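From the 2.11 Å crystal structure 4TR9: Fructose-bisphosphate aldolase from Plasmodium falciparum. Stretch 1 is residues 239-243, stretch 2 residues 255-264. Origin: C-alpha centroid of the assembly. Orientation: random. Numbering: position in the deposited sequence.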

ATOM      1  N   ASN A 239      -4.658 -22.381   7.530  1.00 40.44           N
ATOM      2  CA  ASN A 239      -5.701 -23.392   7.498  1.00 45.01           C
ATOM      3  C   ASN A 239      -5.730 -24.076   6.140  1.00 46.87           C
ATOM      4  O   ASN A 239      -5.355 -23.478   5.132  1.00 44.71           O
ATOM      5  CB  ASN A 239      -7.063 -22.770   7.798  1.00 49.16           C
ATOM      6  CG  ASN A 239      -7.453 -21.709   6.789  1.00 58.78           C
ATOM      7  OD1 ASN A 239      -6.632 -20.878   6.398  1.00 55.03           O
ATOM      8  ND2 ASN A 239      -8.706 -21.739   6.353  1.00 69.82           N
ATOM      9  N   MET A 240      -6.165 -25.330   6.114  1.00 44.54           N
ATOM     10  CA  MET A 240      -6.347 -26.031   4.852  1.00 44.67           C
ATOM     11  C   MET A 240      -7.485 -25.389   4.070  1.00 45.18           C
ATOM     12  O   MET A 240      -8.502 -25.003   4.646  1.00 48.21           O
ATOM     13  CB  MET A 240      -6.634 -27.515   5.087  1.00 41.47           C
ATOM     14  CG  MET A 240      -5.487 -28.281   5.722  1.00 38.78           C
ATOM     15  SD  MET A 240      -5.890 -30.021   5.965  1.00 48.93           S
ATOM     16  CE  MET A 240      -4.359 -30.631   6.665  1.00 48.71           C
ATOM     17  N   VAL A 241      -7.309 -25.263   2.759  1.00 37.19           N
ATOM     18  CA  VAL A 241      -8.351 -24.694   1.917  1.00 38.92           C
ATOM     19  C   VAL A 241      -9.514 -25.672   1.804  1.00 44.79           C
ATOM     20  O   VAL A 241      -9.483 -26.607   1.003  1.00 52.60           O
ATOM     21  CB  VAL A 241      -7.827 -24.343   0.514  1.00 35.95           C
ATOM     22  CG1 VAL A 241      -8.951 -23.788  -0.343  1.00 40.06           C
ATOM     23  CG2 VAL A 241      -6.688 -23.340   0.615  1.00 34.53           C
ATOM     24  N   THR A 242     -10.532 -25.457   2.630  1.00 40.03           N
ATOM     25  CA  THR A 242     -11.698 -26.329   2.657  1.00 46.23           C
ATOM     26  C   THR A 242     -12.984 -25.528   2.517  1.00 49.61           C
ATOM     27  O   THR A 242     -12.984 -24.305   2.660  1.00 49.75           O
ATOM     28  CB  THR A 242     -11.767 -27.148   3.961  1.00 51.75           C
ATOM     29  OG1 THR A 242     -11.957 -26.264   5.072  1.00 57.64           O
ATOM     30  CG2 THR A 242     -10.488 -27.945   4.166  1.00 48.33           C
ATOM     31  N   ALA A 243     -14.082 -26.222   2.241  1.00 38.76           N
ATOM     32  CA  ALA A 243     -15.388 -25.585   2.203  1.00 45.43           C
ATOM     33  C   ALA A 243     -15.830 -25.235   3.617  1.00 46.04           C
ATOM     34  O   ALA A 243     -15.233 -25.693   4.592  1.00 44.93           O
ATOM     35  CB  ALA A 243     -16.408 -26.489   1.530  1.00 48.33           C
TER
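Stretch 2, residues 255-264: DVGFLTVRTL

Stretch 2 is helical from Asp255 to Leu264. The helix begins before Asp255 and runs on past Leu264. Stretch 1 is an irregular segment with no helix or strand, its backbone largely extended. No crossing angle is assigned to the pair. The two belong to one chain, and the helix follows the segment in sequence.

The backbones come nearest at two places. The CA of Val241 lies 4.8 Å from the CA of Thr260, and the CA of Thr242 lies 5.4 Å from the CA of Val256. Moving forward along stretch 1 therefore means moving one turn back along the helix. The two chains run in roughly opposite senses here. The contact face of the helix is made by Val256, Leu259, Thr260 and Thr263. Gly257, Phe258 and Val261 make no contact. The CA-to-CB bonds of Phe258 and Val261 point away from stretch 1, and Gly257 has no side chain.

One hydrogen bond joins the stretches. Val241 N donates to Thr260 OG1 at 3.0 Å, with an N-H...acceptor angle of 133°. The same hydroxyl donates back into its own helix: Thr260 OG1 lies 2.6 Å from Val256 O. The Thr260 side chain has chi1 in the m well, which places OG1 within reach of the carbonyl one turn earlier. The hydroxyl thus serves as acceptor for the segment and donor to the helix. It links the two backbones. Thr260 N also bonds to Val256 O at 3.1 Å, but this bond is weak. Val241 O and Val256 O approach to 3.7 Å; both are carbonyl oxygens, and no hydrogen bond joins them.

Thr263 repeats the inward hydroxyl bond one turn later. Its OG1 donates to Leu259 O at 2.4 Å, a very short distance. Its chi1 is again m. The backbone bond from Thr263 N to Leu259 O, at 3.3 Å, is weak. Across the interface, Thr263 OG1 lies 3.4 Å from Val241 CG2. That is a packing contact with a methyl group.

The remaining contacts are van der Waals packing. Val241 is the centre of the interface. Its CA-to-CB bond points toward the helix, chi1 is t, and more of its surface is covered than that of any other residue here. Val241 CG1 packs on Leu259 CB at 3.8 Å. Val241 CG2 lies 3.5 Å from Leu259 O. The CB of Val241 is 3.4 Å from Thr260 OG1, so its side chain rests beside the hydroxyl that its own amide bonds.

Val256 meets the residues before and after Val241. Its CG1 lies 3.6 Å from Thr242 CG2 and 4.4 Å from Met240 CB. The Met240 contact is looser, and the end of that side chain leads away from the helix. Asn239 and Ala243, at the ends of stretch 1, make no contact. In all, the two stretches bury 296 Å² between them, both sides summed.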

ATOM      1  N   ASP A 255     -10.296 -32.635  -3.342  1.00 53.13           N
ATOM      2  CA  ASP A 255     -10.659 -31.253  -3.624  1.00 54.76           C
ATOM      3  C   ASP A 255      -9.997 -30.331  -2.607  1.00 46.83           C
ATOM      4  O   ASP A 255      -9.586 -29.219  -2.934  1.00 45.04           O
ATOM      5  CB  ASP A 255     -12.178 -31.071  -3.603  1.00 63.64           C
ATOM      6  CG  ASP A 255     -12.868 -31.811  -4.732  1.00 74.30           C
ATOM      7  OD1 ASP A 255     -12.235 -32.007  -5.791  1.00 74.61           O
ATOM      8  OD2 ASP A 255     -14.045 -32.193  -4.563  1.00 81.65           O
ATOM      9  N   VAL A 256      -9.894 -30.809  -1.370  1.00 46.12           N
ATOM     10  CA  VAL A 256      -9.196 -30.079  -0.320  1.00 40.37           C
ATOM     11  C   VAL A 256      -7.709 -29.983  -0.642  1.00 36.94           C
ATOM     12  O   VAL A 256      -7.111 -28.913  -0.540  1.00 34.96           O
ATOM     13  CB  VAL A 256      -9.385 -30.749   1.058  1.00 43.43           C
ATOM     14  CG1 VAL A 256      -8.446 -30.136   2.085  1.00 36.24           C
ATOM     15  CG2 VAL A 256     -10.832 -30.635   1.510  1.00 44.62           C
ATOM     16  N   GLY A 257      -7.124 -31.107  -1.043  1.00 44.86           N
ATOM     17  CA  GLY A 257      -5.708 -31.166  -1.360  1.00 38.02           C
ATOM     18  C   GLY A 257      -5.312 -30.332  -2.565  1.00 39.17           C
ATOM     19  O   GLY A 257      -4.264 -29.686  -2.560  1.00 37.47           O
ATOM     20  N   PHE A 258      -6.146 -30.345  -3.600  1.00 39.64           N
ATOM     21  CA  PHE A 258      -5.858 -29.603  -4.824  1.00 38.08           C
ATOM     22  C   PHE A 258      -5.852 -28.095  -4.597  1.00 39.36           C
ATOM     23  O   PHE A 258      -4.886 -27.409  -4.937  1.00 36.22           O
ATOM     24  CB  PHE A 258      -6.872 -29.954  -5.915  1.00 43.81           C
ATOM     25  CG  PHE A 258      -6.841 -29.019  -7.094  1.00 48.68           C
ATOM     26  CD1 PHE A 258      -5.828 -29.101  -8.034  1.00 51.48           C
ATOM     27  CD2 PHE A 258      -7.829 -28.060  -7.262  1.00 49.67           C
ATOM     28  CE1 PHE A 258      -5.796 -28.242  -9.118  1.00 57.35           C
ATOM     29  CE2 PHE A 258      -7.802 -27.199  -8.344  1.00 48.12           C
ATOM     30  CZ  PHE A 258      -6.785 -27.290  -9.273  1.00 55.21           C
ATOM     31  N   LEU A 259      -6.936 -27.585  -4.024  1.00 38.21           N
ATOM     32  CA  LEU A 259      -7.099 -26.148  -3.838  1.00 36.12           C
ATOM     33  C   LEU A 259      -6.199 -25.604  -2.731  1.00 32.39           C
ATOM     34  O   LEU A 259      -5.998 -24.394  -2.629  1.00 34.73           O
ATOM     35  CB  LEU A 259      -8.565 -25.823  -3.544  1.00 41.81           C
ATOM     36  CG  LEU A 259      -9.501 -26.024  -4.740  1.00 48.82           C
ATOM     37  CD1 LEU A 259     -10.941 -26.173  -4.293  1.00 51.23           C
ATOM     38  CD2 LEU A 259      -9.368 -24.870  -5.722  1.00 48.83           C
ATOM     39  N   THR A 260      -5.656 -26.494  -1.908  1.00 37.32           N
ATOM     40  CA  THR A 260      -4.706 -26.088  -0.877  1.00 31.54           C
ATOM     41  C   THR A 260      -3.314 -25.921  -1.477  1.00 33.37           C
ATOM     42  O   THR A 260      -2.635 -24.927  -1.225  1.00 31.66           O
ATOM     43  CB  THR A 260      -4.646 -27.102   0.281  1.00 30.05           C
ATOM     44  OG1 THR A 260      -5.928 -27.180   0.918  1.00 32.79           O
ATOM     45  CG2 THR A 260      -3.607 -26.681   1.306  1.00 23.93           C
ATOM     46  N   VAL A 261      -2.900 -26.901  -2.277  1.00 36.35           N
ATOM     47  CA  VAL A 261      -1.606 -26.850  -2.950  1.00 32.04           C
ATOM     48  C   VAL A 261      -1.544 -25.678  -3.926  1.00 37.53           C
ATOM     49  O   VAL A 261      -0.546 -24.959  -3.983  1.00 35.89           O
ATOM     50  CB  VAL A 261      -1.308 -28.166  -3.702  1.00 35.28           C
ATOM     51  CG1 VAL A 261      -0.100 -28.009  -4.611  1.00 31.26           C
ATOM     52  CG2 VAL A 261      -1.087 -29.302  -2.713  1.00 42.28           C
ATOM     53  N   ARG A 262      -2.620 -25.484  -4.684  1.00 29.44           N
ATOM     54  CA  ARG A 262      -2.694 -24.383  -5.639  1.00 32.84           C
ATOM     55  C   ARG A 262      -2.583 -23.033  -4.938  1.00 32.65           C
ATOM     56  O   ARG A 262      -1.911 -22.125  -5.425  1.00 36.65           O
ATOM     57  CB  ARG A 262      -3.998 -24.446  -6.437  1.00 33.09           C
ATOM     58  CG  ARG A 262      -4.070 -23.433  -7.571  1.00 41.18           C
ATOM     59  CD  ARG A 262      -5.444 -23.409  -8.215  1.00 42.95           C
ATOM     60  NE  ARG A 262      -6.423 -22.712  -7.386  1.00 51.59           N
ATOM     61  CZ  ARG A 262      -7.685 -22.504  -7.740  1.00 55.65           C
ATOM     62  NH1 ARG A 262      -8.508 -21.859  -6.924  1.00 50.25           N
ATOM     63  NH2 ARG A 262      -8.127 -22.941  -8.911  1.00 60.96           N
ATOM     64  N   THR A 263      -3.242 -22.910  -3.790  1.00 40.84           N
ATOM     65  CA  THR A 263      -3.229 -21.668  -3.026  1.00 34.32           C
ATOM     66  C   THR A 263      -1.830 -21.347  -2.506  1.00 35.60           C
ATOM     67  O   THR A 263      -1.395 -20.195  -2.535  1.00 33.80           O
ATOM     68  CB  THR A 263      -4.207 -21.731  -1.837  1.00 35.82           C
ATOM     69  OG1 THR A 263      -5.515 -22.076  -2.310  1.00 39.81           O
ATOM     70  CG2 THR A 263      -4.268 -20.389  -1.119  1.00 39.77           C
ATOM     71  N   LEU A 264      -1.128 -22.373  -2.037  1.00 39.95           N
ATOM     72  CA  LEU A 264       0.212 -22.196  -1.488  1.00 33.98           C
ATOM     73  C   LEU A 264       1.234 -21.887  -2.576  1.00 32.89           C
ATOM     74  O   LEU A 264       2.101 -21.031  -2.396  1.00 32.61           O
ATOM     75  CB  LEU A 264       0.638 -23.442  -0.711  1.00 34.81           C
ATOM     76  CG  LEU A 264      -0.155 -23.745   0.562  1.00 35.65           C
ATOM     77  CD1 LEU A 264       0.372 -25.002   1.236  1.00 37.19           C
ATOM     78  CD2 LEU A 264      -0.113 -22.559   1.516  1.00 37.25           C
TER